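Local coordinates for periplasmic binding protein/LacI transcriptional regulator (Clostridium phytofermentans, PDB 3BRS), which probably binds a sugar between its two alpha/beta lobes for delivery to a membrane transporter, as expected of a LacI-like periplasmic binding protein, at residues D20-S23 with V24-E27; Y51-Q54 with N55-I58; N113-A116 with G117-I120; T124-L127 with V128-S131; K176-D179 with G180-L184. All coordinates share one frame; numbering follows the deposited sequence.

Contact 1 (D20-S23 with V24-E27); sequences DFWS and VLVE
Residues Asp20 to Glu27 form the first two turns of helix 20-36, with Leu25 N bonded to Phe21 O at 3.1 Å and equivalent bonds from Val26 N to Trp22 O and from Glu27 N to Ser23 O; Val24 N reaches Asp20 O only weakly. Leu25 CD1 is the meeting point of the apolar side. It lies 3.8 Å from Phe21 CE1 and, less closely, near Trp22 CZ3. The two aromatics also meet each other: Phe21 CD1 stands 3.7 Å above the indole plane of Trp22, over its centre. A chi1 of -174° sets the Phe21 ring beside its own carbonyl carbon, where CE1 can touch Leu25. On another side of the helix Asp20 and Val24 run side by side, Asp20 OD1 lying 3.9 Å from Val24 CG2. That carboxylate has its polar partner in Ser226 OG, while Trp22 NE1 bonds Glu48 and Ser23 OG turns back to Ser19 O. The helix connects strands 7-11 and 39-42 in a beta-alpha-beta unit; Phe21, Val24 and Leu25 pack on helix 246-262, and the backbone N of Asp20 bonds Gln199 OE1 at the start of helix 199-211, so this helix start meets the second lobe.

Contact 2 (Y51-Q54 with N55-I58); sequences YLVQ and NELI
Water 1 bridges Gln54 OE1 and Asn55 OD1, lying 2.7 Å from the first and 2.6 Å from the second in donating geometry; more acceptors surround this water than it has protons, so the bonds are probably shared. The setting is the start of helix 51-63, which packs on the parallel sheet of a Rossmann-like alpha/beta lobe. Gln54 is stretched to the sheet: CG sits anti to the backbone N (chi1 -153°) and the chain stays extended, sending the amide to the ends of the strands. There OE1 also accepts from Ala74 N, and NE2 donates to Pro12 O and Ala72 O, so both ends of this buried amide are satisfied and its flip is fixed. Asn55 is tied down too, its ND2 bonding Lys78 O. The same ND2 lies at the edge of the Tyr51 ring, near its plane and 4.2 Å from CD1, with amide and ring turned 63° apart. Along the backbone, Asn55 N donates to Tyr51 O at 2.8 Å and Ile58 N to Gln54 O at 2.9 Å. Away from the amides, the Glu56 side chain passes at a slant across Val53, OE1 4.1 Å from Val53 CG2, and Ile58, like Gln54, packs on Ile11 and Leu71. Ile58 also folds back along the helix, its CD1 resting 3.6 Å from Gln54 O.

Contact 3 (N113-A116 with G117-I120); sequences NIQA and GIRI
Gly117, a buried position without a side chain, donates from N to Asn113 O at 2.9 Å. Asn113 itself is turned elsewhere, its OD1 accepting from Arg149 NE of helix 144-157. Ile118 follows, its N giving Ile114 O a bond that is straight at 173°. Its side chain does most of the touching here. CG1 lies beside the backbone N (chi1 -63°), which sets it 3.1 Å from Ile114 O and leads CD1 back along the helix. That methyl meets Ile114 CG2 at 4.0 Å and Gln115 NE2 at 3.7 Å. Gln115 can reach it because its chain bends at chi2, bringing the amide back across the isoleucine rather than straight outward. These turns belong to helix 113-127, which follows strand 107-110 of the first lobe's sheet and packs against the sheet of the second, as in the interlobe crossings of periplasmic binding proteins. Arg119 N is shared between two acceptors, Gln115 O at 2.9 Å and, weakly, Ala116 O. The Arg119 chain bends at chi2 and chi3, and its CD stays 3.5 Å from Gln115 O. Ile120 N completes the run with a bond to Ala116 O of 3.1 Å. Its side chain turns from the helix onto Val221, Ile223, Ala240 and Val242, and Ala116 also touches Val242.

Contact 4 (T124-L127 with V128-S131); sequences TKNL and VRKS
Val128 N donates to Thr124 O at 3.1 Å, nearly in line with the carbonyl, and this is the last regular helical bond of helix 113-127. Val128 is the first residue to leave helical angles, with psi at 24°. The next donor has accordingly shifted by one residue: Arg129 N makes a weak, shorter-range bond to Asn126 O at 3.3 Å. Water takes over beyond that. Water 2 donates to Leu127 O at 2.7 Å and accepts from Lys130 N at 2.7 Å, so a carbonyl at the helix end and an amide in the following loop are joined through one molecule; a further bond from it to Ser131 O is weak. At the flanks Lys125 NZ bonds Ser158 OG, and Val128 O takes a bond from Lys163 NZ. Among the side chains, Asn126 and Arg129 run side by side in the same direction. Asn126 CG is trans to the backbone N (chi1 -174°), which sets the amide alongside the Arg129 chain, with OD1 over one face of the guanidinium, 3.5 Å from NE and 3.4 Å from CD. The two planes are 59° apart, an approach probably of electrostatic character. The apolar packing is to the second lobe's sheet: Thr124 and Val128 rest on Ile134 of strand 133-138 and Val193 of strand 191-196, Leu127 on Val193 and on Val221 of strand 219-224.

Contact 5 (K176-D179 with G180-L184); sequences KAYD and GTVEL
Ala177 O accepts two bonds from one residue: Thr181 OG1 at 2.7 Å and Thr181 N at 3.1 Å, arriving from opposite faces of the carbonyl plane. The hydroxyl can do this because chi1 of -66° places OG1 beside its own backbone N, within reach of the carbonyl one turn earlier. Thr181 is buried, so its polar group is satisfied within the helix, while its side chain packs on Ala205 and Ala208 of helix 199-211 and on Ile137. Ordinary helical bonds run on either side of this pair, Gly180 N to Lys176 O at 2.8 Å and Glu183 N to Asp179 O at 2.8 Å. Val182 N likewise donates to Tyr178 O, at 2.9 Å. The one apolar touch between side chains joins the same two residues: Val182 CG2 sits over one face of the Tyr178 ring, 4.1 Å from CE1. Val182 CG2 is also 3.4 Å from Tyr178 O, so this methyl touches both the ring and the carbonyl of Tyr178. Asp179 OD1 lies at the ring's edge, in its plane. The far end of Tyr178 is occupied, its OH bonding Asp211, and Lys176 NZ makes a salt bridge with Asp171. This part of helix 174-187 thus keeps its buried hydroxyl within its own backbone, while Tyr178 OH and Lys176 NZ take partners outside it, a division that probably limits the rotation of Thr181 and Tyr178.

In the fold
From the N terminus, contacts 1 to 5 follow in series, none nesting or crossing, since each joins neighbouring residues: contacts 1, 2, 3 and 5 lie within a helix, and contact 4 turns from helix end into loop. Contacts 1 and 2 belong to first-lobe helices 20-36 and 51-63, their nearest atoms about 7 Å apart; contact 1 ties its helix to helix 246-262 and to Ser226. Contacts 3 and 4 share helix 113-127, centres about 17 Å apart, which carries the chain from strand 107-110 to the second lobe's sheet. Contact 5, on helix 174-187 of that lobe, packs on helix 199-211. Contacts 1 and 3 lie on opposite sides of the chain's centre.

Contact 1 (D20-S23 with V24-E27)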
loop_
_atom_site.group_PDB
_atom_site.type_symbol
_atom_site.label_atom_id
_atom_site.label_comp_id
_atom_site.label_asym_id
_atom_site.label_seq_id
_atom_site.Cartn_x
_atom_site.Cartn_y
_atom_site.Cartn_z
ATOM N N ASP A 20 0.988 9.142 5.551
ATOM C CA ASP A 20 -0.173 9.168 6.327
ATOM C C ASP A 20 -0.761 7.761 6.423
ATOM O O ASP A 20 -1.546 7.502 7.314
ATOM C CB ASP A 20 -1.140 10.223 5.789
ATOM C CG ASP A 20 -2.400 10.236 6.506
ATOM O OD1 ASP A 20 -3.123 9.228 6.433
ATOM O OD2 ASP A 20 -2.702 11.256 7.164
ATOM N N PHE A 21 -0.382 6.848 5.532
ATOM C CA PHE A 21 -0.775 5.439 5.683
ATOM C C PHE A 21 -0.017 4.787 6.849
ATOM O O PHE A 21 -0.624 4.176 7.707
ATOM C CB PHE A 21 -0.470 4.617 4.432
ATOM C CG PHE A 21 -0.990 3.207 4.497
ATOM C CD1 PHE A 21 -0.185 2.162 4.927
ATOM C CD2 PHE A 21 -2.296 2.912 4.089
ATOM C CE1 PHE A 21 -0.695 0.851 5.021
ATOM C CE2 PHE A 21 -2.775 1.607 4.149
ATOM C CZ PHE A 21 -1.951 0.584 4.591
ATOM N N TRP A 22 1.310 4.851 6.814
ATOM C CA TRP A 22 2.076 4.150 7.811
ATOM C C TRP A 22 1.849 4.762 9.149
ATOM O O TRP A 22 1.812 4.046 10.161
ATOM C CB TRP A 22 3.598 3.974 7.456
ATOM C CG TRP A 22 3.705 3.053 6.213
ATOM C CD1 TRP A 22 4.046 3.438 4.956
ATOM C CD2 TRP A 22 3.327 1.664 6.115
ATOM N NE1 TRP A 22 3.957 2.389 4.080
ATOM C CE2 TRP A 22 3.513 1.275 4.753
ATOM C CE3 TRP A 22 2.872 0.707 7.034
ATOM C CZ2 TRP A 22 3.257 -0.025 4.288
ATOM C CZ3 TRP A 22 2.629 -0.615 6.569
ATOM C CH2 TRP A 22 2.795 -0.946 5.194
ATOM N N SER A 23 1.656 6.069 9.181
ATOM C CA SER A 23 1.439 6.752 10.474
ATOM C C SER A 23 0.173 6.302 11.133
ATOM O O SER A 23 0.163 6.130 12.310
ATOM C CB SER A 23 1.416 8.284 10.338
ATOM O OG SER A 23 2.662 8.743 9.835
ATOM N N VAL A 24 -0.920 6.235 10.403
ATOM C CA VAL A 24 -2.209 5.897 10.992
ATOM C C VAL A 24 -2.366 4.407 11.352
ATOM O O VAL A 24 -3.000 4.062 12.358
ATOM C CB VAL A 24 -3.292 6.379 10.063
ATOM C CG1 VAL A 24 -4.642 5.799 10.410
ATOM C CG2 VAL A 24 -3.336 7.940 10.095
ATOM N N LEU A 25 -1.724 3.527 10.551
ATOM C CA LEU A 25 -1.694 2.067 10.789
ATOM C C LEU A 25 -1.073 1.855 12.147
ATOM O O LEU A 25 -1.546 1.074 12.981
ATOM C CB LEU A 25 -0.834 1.415 9.718
ATOM C CG LEU A 25 -0.926 -0.111 9.792
ATOM C CD1 LEU A 25 -1.173 -0.759 8.436
ATOM C CD2 LEU A 25 0.310 -0.632 10.436
ATOM N N VAL A 26 -0.004 2.567 12.393
ATOM C CA VAL A 26 0.706 2.479 13.688
ATOM C C VAL A 26 -0.232 2.936 14.777
ATOM O O VAL A 26 -0.359 2.261 15.798
ATOM C CB VAL A 26 1.988 3.350 13.614
ATOM C CG1 VAL A 26 2.547 3.673 14.995
ATOM C CG2 VAL A 26 3.046 2.593 12.827
ATOM N N GLU A 27 -0.925 4.068 14.583
ATOM C CA GLU A 27 -1.901 4.513 15.585
ATOM C C GLU A 27 -2.940 3.524 15.835
ATOM O O GLU A 27 -3.305 3.342 16.993
ATOM C CB GLU A 27 -2.539 5.862 15.213
ATOM C CG GLU A 27 -1.464 6.944 14.956
ATOM C CD GLU A 27 -2.041 8.297 14.530
ATOM O OE1 GLU A 27 -2.025 8.588 13.297
ATOM O OE2 GLU A 27 -2.530 9.028 15.447
#

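Contact 2 (Y51-Q54 with N55-I58)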
loop_
_atom_site.group_PDB
_atom_site.type_symbol
_atom_site.label_atom_id
_atom_site.label_comp_id
_atom_site.label_asym_id
_atom_site.label_seq_id
_atom_site.Cartn_x
_atom_site.Cartn_y
_atom_site.Cartn_z
ATOM N N TYR A 51 13.802 -4.729 1.123
ATOM C CA TYR A 51 13.426 -6.050 1.708
ATOM C C TYR A 51 14.600 -6.776 2.417
ATOM O O TYR A 51 14.349 -7.660 3.252
ATOM C CB TYR A 51 12.665 -6.990 0.667
ATOM C CG TYR A 51 13.590 -7.673 -0.331
ATOM C CD1 TYR A 51 14.343 -8.813 0.049
ATOM C CD2 TYR A 51 13.780 -7.147 -1.599
ATOM C CE1 TYR A 51 15.260 -9.469 -0.823
ATOM C CE2 TYR A 51 14.742 -7.782 -2.485
ATOM C CZ TYR A 51 15.439 -8.936 -2.061
ATOM O OH TYR A 51 16.312 -9.622 -2.856
ATOM N N LEU A 52 15.860 -6.408 2.146
ATOM C CA LEU A 52 16.956 -7.253 2.620
ATOM C C LEU A 52 17.111 -6.914 4.122
ATOM O O LEU A 52 17.426 -7.759 5.010
ATOM C CB LEU A 52 18.245 -6.922 1.831
ATOM C CG LEU A 52 18.457 -7.782 0.557
ATOM C CD1 LEU A 52 19.573 -7.382 -0.397
ATOM C CD2 LEU A 52 18.724 -9.169 1.014
ATOM N N VAL A 53 16.756 -5.658 4.380
ATOM C CA VAL A 53 16.860 -5.060 5.681
ATOM C C VAL A 53 15.652 -5.432 6.448
ATOM O O VAL A 53 15.740 -5.675 7.661
ATOM C CB VAL A 53 17.072 -3.566 5.603
ATOM C CG1 VAL A 53 16.842 -2.909 6.947
ATOM C CG2 VAL A 53 18.565 -3.278 5.243
ATOM N N GLN A 54 14.536 -5.488 5.767
ATOM C CA GLN A 54 13.305 -6.045 6.413
ATOM C C GLN A 54 13.422 -7.491 6.822
ATOM O O GLN A 54 13.022 -7.882 7.923
ATOM C CB GLN A 54 12.062 -5.910 5.527
ATOM C CG GLN A 54 10.806 -5.852 6.440
ATOM C CD GLN A 54 9.483 -5.974 5.678
ATOM O OE1 GLN A 54 9.341 -6.777 4.664
ATOM N NE2 GLN A 54 8.507 -5.111 6.090
ATOM N N ASN A 55 14.039 -8.297 5.952
ATOM C CA ASN A 55 14.396 -9.687 6.331
ATOM C C ASN A 55 15.323 -9.814 7.541
ATOM O O ASN A 55 15.157 -10.692 8.415
ATOM C CB ASN A 55 15.019 -10.400 5.147
ATOM C CG ASN A 55 13.974 -10.801 4.092
ATOM O OD1 ASN A 55 12.792 -10.415 4.131
ATOM N ND2 ASN A 55 14.407 -11.592 3.190
ATOM N N GLU A 56 16.329 -8.974 7.621
ATOM C CA GLU A 56 17.184 -8.917 8.826
ATOM C C GLU A 56 16.394 -8.609 10.075
ATOM O O GLU A 56 16.621 -9.217 11.104
ATOM C CB GLU A 56 18.179 -7.788 8.604
ATOM C CG GLU A 56 19.332 -8.229 7.721
ATOM C CD GLU A 56 20.397 -7.164 7.562
ATOM O OE1 GLU A 56 20.199 -5.951 7.930
ATOM O OE2 GLU A 56 21.449 -7.576 7.047
ATOM N N LEU A 57 15.486 -7.627 9.995
ATOM C CA LEU A 57 14.601 -7.192 11.129
ATOM C C LEU A 57 13.636 -8.308 11.525
ATOM O O LEU A 57 13.357 -8.518 12.696
ATOM C CB LEU A 57 13.788 -6.019 10.654
ATOM C CG LEU A 57 14.565 -4.668 10.535
ATOM C CD1 LEU A 57 13.670 -3.536 10.024
ATOM C CD2 LEU A 57 15.220 -4.202 11.850
ATOM N N ILE A 58 13.107 -9.066 10.551
ATOM C CA ILE A 58 12.345 -10.256 10.935
ATOM C C ILE A 58 13.198 -11.251 11.663
ATOM O O ILE A 58 12.765 -11.773 12.666
ATOM C CB ILE A 58 11.758 -10.971 9.683
ATOM C CG1 ILE A 58 10.720 -10.070 8.989
ATOM C CG2 ILE A 58 11.285 -12.386 10.022
ATOM C CD1 ILE A 58 10.534 -10.375 7.403
HETATM O O HOH W 1 11.191 -8.452 3.551
#

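Contact 3 (N113-A116 with G117-I120)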
loop_
_atom_site.group_PDB
_atom_site.type_symbol
_atom_site.label_atom_id
_atom_site.label_comp_id
_atom_site.label_asym_id
_atom_site.label_seq_id
_atom_site.Cartn_x
_atom_site.Cartn_y
_atom_site.Cartn_z
ATOM N N ASN A 113 -6.933 -4.755 -3.048
ATOM C CA ASN A 113 -6.112 -3.824 -3.913
ATOM C C ASN A 113 -6.492 -3.919 -5.365
ATOM O O ASN A 113 -6.511 -2.911 -6.143
ATOM C CB ASN A 113 -4.604 -3.897 -3.601
ATOM C CG ASN A 113 -4.296 -3.325 -2.200
ATOM O OD1 ASN A 113 -4.351 -2.116 -2.026
ATOM N ND2 ASN A 113 -4.142 -4.171 -1.203
ATOM N N ILE A 114 -6.966 -5.110 -5.707
ATOM C CA ILE A 114 -7.443 -5.351 -7.054
ATOM C C ILE A 114 -8.667 -4.501 -7.226
ATOM O O ILE A 114 -8.760 -3.707 -8.158
ATOM C CB ILE A 114 -7.650 -6.819 -7.402
ATOM C CG1 ILE A 114 -6.303 -7.546 -7.394
ATOM C CG2 ILE A 114 -8.098 -6.933 -8.904
ATOM C CD1 ILE A 114 -6.371 -9.087 -7.302
ATOM N N GLN A 115 -9.626 -4.624 -6.359
ATOM C CA GLN A 115 -10.814 -3.762 -6.522
ATOM C C GLN A 115 -10.535 -2.298 -6.407
ATOM O O GLN A 115 -11.129 -1.514 -7.119
ATOM C CB GLN A 115 -11.946 -4.166 -5.590
ATOM C CG GLN A 115 -12.730 -5.428 -6.050
ATOM C CD GLN A 115 -13.617 -5.241 -7.277
ATOM O OE1 GLN A 115 -14.145 -4.149 -7.558
ATOM N NE2 GLN A 115 -13.804 -6.342 -8.024
ATOM N N ALA A 116 -9.633 -1.882 -5.498
ATOM C CA ALA A 116 -9.161 -0.480 -5.571
ATOM C C ALA A 116 -8.649 -0.007 -6.980
ATOM O O ALA A 116 -9.119 1.037 -7.442
ATOM C CB ALA A 116 -8.167 -0.175 -4.490
ATOM N N GLY A 117 -7.711 -0.730 -7.646
ATOM C CA GLY A 117 -7.265 -0.275 -8.911
ATOM C C GLY A 117 -8.378 -0.376 -9.947
ATOM O O GLY A 117 -8.432 0.412 -10.854
ATOM N N ILE A 118 -9.189 -1.440 -9.891
ATOM C CA ILE A 118 -10.394 -1.504 -10.722
ATOM C C ILE A 118 -11.285 -0.277 -10.576
ATOM O O ILE A 118 -11.846 0.206 -11.613
ATOM C CB ILE A 118 -11.282 -2.807 -10.399
ATOM C CG1 ILE A 118 -10.503 -4.092 -10.728
ATOM C CG2 ILE A 118 -12.594 -2.779 -11.189
ATOM C CD1 ILE A 118 -11.317 -5.366 -10.580
ATOM N N ARG A 119 -11.526 0.238 -9.363
ATOM C CA ARG A 119 -12.501 1.373 -9.323
ATOM C C ARG A 119 -11.813 2.618 -9.873
ATOM O O ARG A 119 -12.380 3.383 -10.645
ATOM C CB ARG A 119 -13.015 1.690 -7.927
ATOM C CG ARG A 119 -13.929 0.632 -7.326
ATOM C CD ARG A 119 -13.695 0.517 -5.850
ATOM N NE ARG A 119 -14.622 1.155 -4.877
ATOM C CZ ARG A 119 -15.696 1.935 -5.127
ATOM N NH1 ARG A 119 -16.086 2.253 -6.372
ATOM N NH2 ARG A 119 -16.382 2.459 -4.106
ATOM N N ILE A 120 -10.550 2.790 -9.566
ATOM C CA ILE A 120 -9.822 3.938 -10.158
ATOM C C ILE A 120 -9.641 3.715 -11.728
ATOM O O ILE A 120 -9.716 4.696 -12.513
ATOM C CB ILE A 120 -8.584 4.271 -9.191
ATOM C CG1 ILE A 120 -8.721 5.578 -8.386
ATOM C CG2 ILE A 120 -7.229 3.703 -9.633
ATOM C CD1 ILE A 120 -8.996 6.837 -9.128
#

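Contact 4 (T124-L127 with V128-S131)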
loop_
_atom_site.group_PDB
_atom_site.type_symbol
_atom_site.label_atom_id
_atom_site.label_comp_id
_atom_site.label_asym_id
_atom_site.label_seq_id
_atom_site.Cartn_x
_atom_site.Cartn_y
_atom_site.Cartn_z
ATOM N N THR A 124 -10.905 6.365 -14.706
ATOM C CA THR A 124 -9.945 6.763 -15.722
ATOM C C THR A 124 -10.499 6.470 -17.108
ATOM O O THR A 124 -10.344 7.289 -18.019
ATOM C CB THR A 124 -8.546 6.116 -15.544
ATOM O OG1 THR A 124 -8.042 6.321 -14.206
ATOM C CG2 THR A 124 -7.566 6.785 -16.477
ATOM N N LYS A 125 -11.157 5.321 -17.280
ATOM C CA LYS A 125 -11.846 5.001 -18.564
ATOM C C LYS A 125 -12.826 6.081 -18.901
ATOM O O LYS A 125 -12.880 6.509 -20.037
ATOM C CB LYS A 125 -12.590 3.677 -18.420
ATOM C CG LYS A 125 -13.132 3.045 -19.703
ATOM C CD LYS A 125 -13.640 1.688 -19.324
ATOM C CE LYS A 125 -14.046 0.832 -20.518
ATOM N NZ LYS A 125 -14.903 -0.323 -20.030
ATOM N N ASN A 126 -13.603 6.566 -17.948
ATOM C CA ASN A 126 -14.522 7.630 -18.311
ATOM C C ASN A 126 -13.778 8.944 -18.694
ATOM O O ASN A 126 -14.203 9.659 -19.601
ATOM C CB ASN A 126 -15.476 7.857 -17.181
ATOM C CG ASN A 126 -16.564 8.854 -17.520
ATOM O OD1 ASN A 126 -17.258 8.745 -18.538
ATOM N ND2 ASN A 126 -16.753 9.812 -16.644
ATOM N N LEU A 127 -12.652 9.254 -18.036
ATOM C CA LEU A 127 -11.915 10.489 -18.410
ATOM C C LEU A 127 -11.322 10.512 -19.828
ATOM O O LEU A 127 -11.318 11.541 -20.500
ATOM C CB LEU A 127 -10.825 10.814 -17.386
ATOM C CG LEU A 127 -11.316 11.093 -15.975
ATOM C CD1 LEU A 127 -10.124 11.139 -15.069
ATOM C CD2 LEU A 127 -12.128 12.386 -15.919
ATOM N N VAL A 128 -10.836 9.377 -20.293
ATOM C CA VAL A 128 -10.283 9.272 -21.654
ATOM C C VAL A 128 -11.324 8.712 -22.703
ATOM O O VAL A 128 -10.936 8.186 -23.769
ATOM C CB VAL A 128 -8.942 8.480 -21.667
ATOM C CG1 VAL A 128 -8.034 8.988 -20.593
ATOM C CG2 VAL A 128 -9.205 7.097 -21.404
ATOM N N ARG A 129 -12.623 8.879 -22.397
ATOM C CA ARG A 129 -13.751 8.492 -23.259
ATOM C C ARG A 129 -13.627 9.012 -24.687
ATOM O O ARG A 129 -13.944 8.309 -25.654
ATOM C CB ARG A 129 -15.046 9.113 -22.723
ATOM C CG ARG A 129 -16.003 8.169 -22.143
ATOM C CD ARG A 129 -17.356 8.862 -21.938
ATOM N NE ARG A 129 -17.217 10.305 -21.713
ATOM C CZ ARG A 129 -18.236 11.142 -21.480
ATOM N NH1 ARG A 129 -17.997 12.446 -21.293
ATOM N NH2 ARG A 129 -19.498 10.685 -21.423
ATOM N N LYS A 130 -13.279 10.284 -24.816
ATOM C CA LYS A 130 -13.223 10.898 -26.139
ATOM C C LYS A 130 -11.804 10.752 -26.626
ATOM O O LYS A 130 -11.571 10.418 -27.779
ATOM C CB LYS A 130 -13.621 12.381 -26.120
ATOM C CG LYS A 130 -15.023 12.715 -25.680
ATOM C CD LYS A 130 -15.345 14.152 -26.119
ATOM C CE LYS A 130 -15.998 14.242 -27.545
ATOM N NZ LYS A 130 -15.099 14.528 -28.744
ATOM N N SER A 131 -10.860 11.021 -25.727
ATOM C CA SER A 131 -9.443 10.932 -26.036
ATOM C C SER A 131 -8.618 11.213 -24.810
ATOM O O SER A 131 -9.137 11.595 -23.771
ATOM C CB SER A 131 -9.043 11.959 -27.118
ATOM O OG SER A 131 -9.524 13.286 -26.861
HETATM O O HOH W 2 -12.463 12.007 -22.951
#

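Contact 5 (K176-D179 with G180-L184)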
loop_
_atom_site.group_PDB
_atom_site.type_symbol
_atom_site.label_atom_id
_atom_site.label_comp_id
_atom_site.label_asym_id
_atom_site.label_seq_id
_atom_site.Cartn_x
_atom_site.Cartn_y
_atom_site.Cartn_z
ATOM N N LYS A 176 11.436 10.659 -6.823
ATOM C CA LYS A 176 11.369 9.853 -8.026
ATOM C C LYS A 176 10.053 9.935 -8.699
ATOM O O LYS A 176 9.946 9.923 -9.964
ATOM C CB LYS A 176 11.735 8.358 -7.784
ATOM C CG LYS A 176 13.221 8.069 -7.896
ATOM C CD LYS A 176 13.545 6.632 -7.484
ATOM C CE LYS A 176 13.472 5.729 -8.717
ATOM N NZ LYS A 176 13.943 4.300 -8.508
ATOM N N ALA A 177 9.012 9.958 -7.870
ATOM C CA ALA A 177 7.629 10.194 -8.397
ATOM C C ALA A 177 7.611 11.454 -9.218
ATOM O O ALA A 177 7.029 11.513 -10.305
ATOM C CB ALA A 177 6.634 10.335 -7.281
ATOM N N TYR A 178 8.199 12.487 -8.693
ATOM C CA TYR A 178 8.219 13.817 -9.395
ATOM C C TYR A 178 8.977 13.791 -10.708
ATOM O O TYR A 178 8.447 14.180 -11.785
ATOM C CB TYR A 178 8.863 14.802 -8.448
ATOM C CG TYR A 178 9.014 16.221 -8.946
ATOM C CD1 TYR A 178 10.149 16.632 -9.633
ATOM C CD2 TYR A 178 8.033 17.169 -8.664
ATOM C CE1 TYR A 178 10.285 17.980 -10.052
ATOM C CE2 TYR A 178 8.144 18.474 -9.084
ATOM C CZ TYR A 178 9.254 18.904 -9.745
ATOM O OH TYR A 178 9.317 20.263 -10.067
ATOM N N ASP A 179 10.237 13.313 -10.637
ATOM C CA ASP A 179 11.068 13.035 -11.842
ATOM C C ASP A 179 10.391 12.211 -12.900
ATOM O O ASP A 179 10.418 12.566 -14.042
ATOM C CB ASP A 179 12.282 12.258 -11.458
ATOM C CG ASP A 179 13.243 13.072 -10.696
ATOM O OD1 ASP A 179 12.930 14.243 -10.345
ATOM O OD2 ASP A 179 14.338 12.522 -10.476
ATOM N N GLY A 180 9.801 11.085 -12.520
ATOM C CA GLY A 180 9.180 10.145 -13.522
ATOM C C GLY A 180 7.954 10.772 -14.124
ATOM O O GLY A 180 7.633 10.538 -15.277
ATOM N N THR A 181 7.270 11.604 -13.355
ATOM C CA THR A 181 6.141 12.380 -13.884
ATOM C C THR A 181 6.584 13.427 -14.911
ATOM O O THR A 181 5.987 13.607 -16.012
ATOM C CB THR A 181 5.432 13.101 -12.714
ATOM O OG1 THR A 181 4.846 12.083 -11.864
ATOM C CG2 THR A 181 4.277 13.844 -13.235
ATOM N N VAL A 182 7.663 14.127 -14.557
ATOM C CA VAL A 182 8.230 15.065 -15.494
ATOM C C VAL A 182 8.648 14.311 -16.738
ATOM O O VAL A 182 8.367 14.756 -17.831
ATOM C CB VAL A 182 9.428 15.831 -14.860
ATOM C CG1 VAL A 182 10.232 16.574 -15.972
ATOM C CG2 VAL A 182 8.872 16.872 -13.793
ATOM N N GLU A 183 9.322 13.167 -16.589
ATOM C CA GLU A 183 9.802 12.422 -17.783
ATOM C C GLU A 183 8.647 11.959 -18.670
ATOM O O GLU A 183 8.646 12.177 -19.886
ATOM C CB GLU A 183 10.688 11.238 -17.369
ATOM C CG GLU A 183 11.056 10.289 -18.526
ATOM C CD GLU A 183 12.012 9.162 -18.100
ATOM O OE1 GLU A 183 11.811 8.582 -16.994
ATOM O OE2 GLU A 183 12.973 8.878 -18.866
ATOM N N LEU A 184 7.629 11.367 -18.073
ATOM C CA LEU A 184 6.484 10.928 -18.863
ATOM C C LEU A 184 5.761 12.065 -19.549
ATOM O O LEU A 184 5.444 11.934 -20.729
ATOM C CB LEU A 184 5.442 10.168 -18.008
ATOM C CG LEU A 184 5.489 8.659 -17.718
ATOM C CD1 LEU A 184 6.887 8.155 -17.423
ATOM C CD2 LEU A 184 4.533 8.370 -16.567
#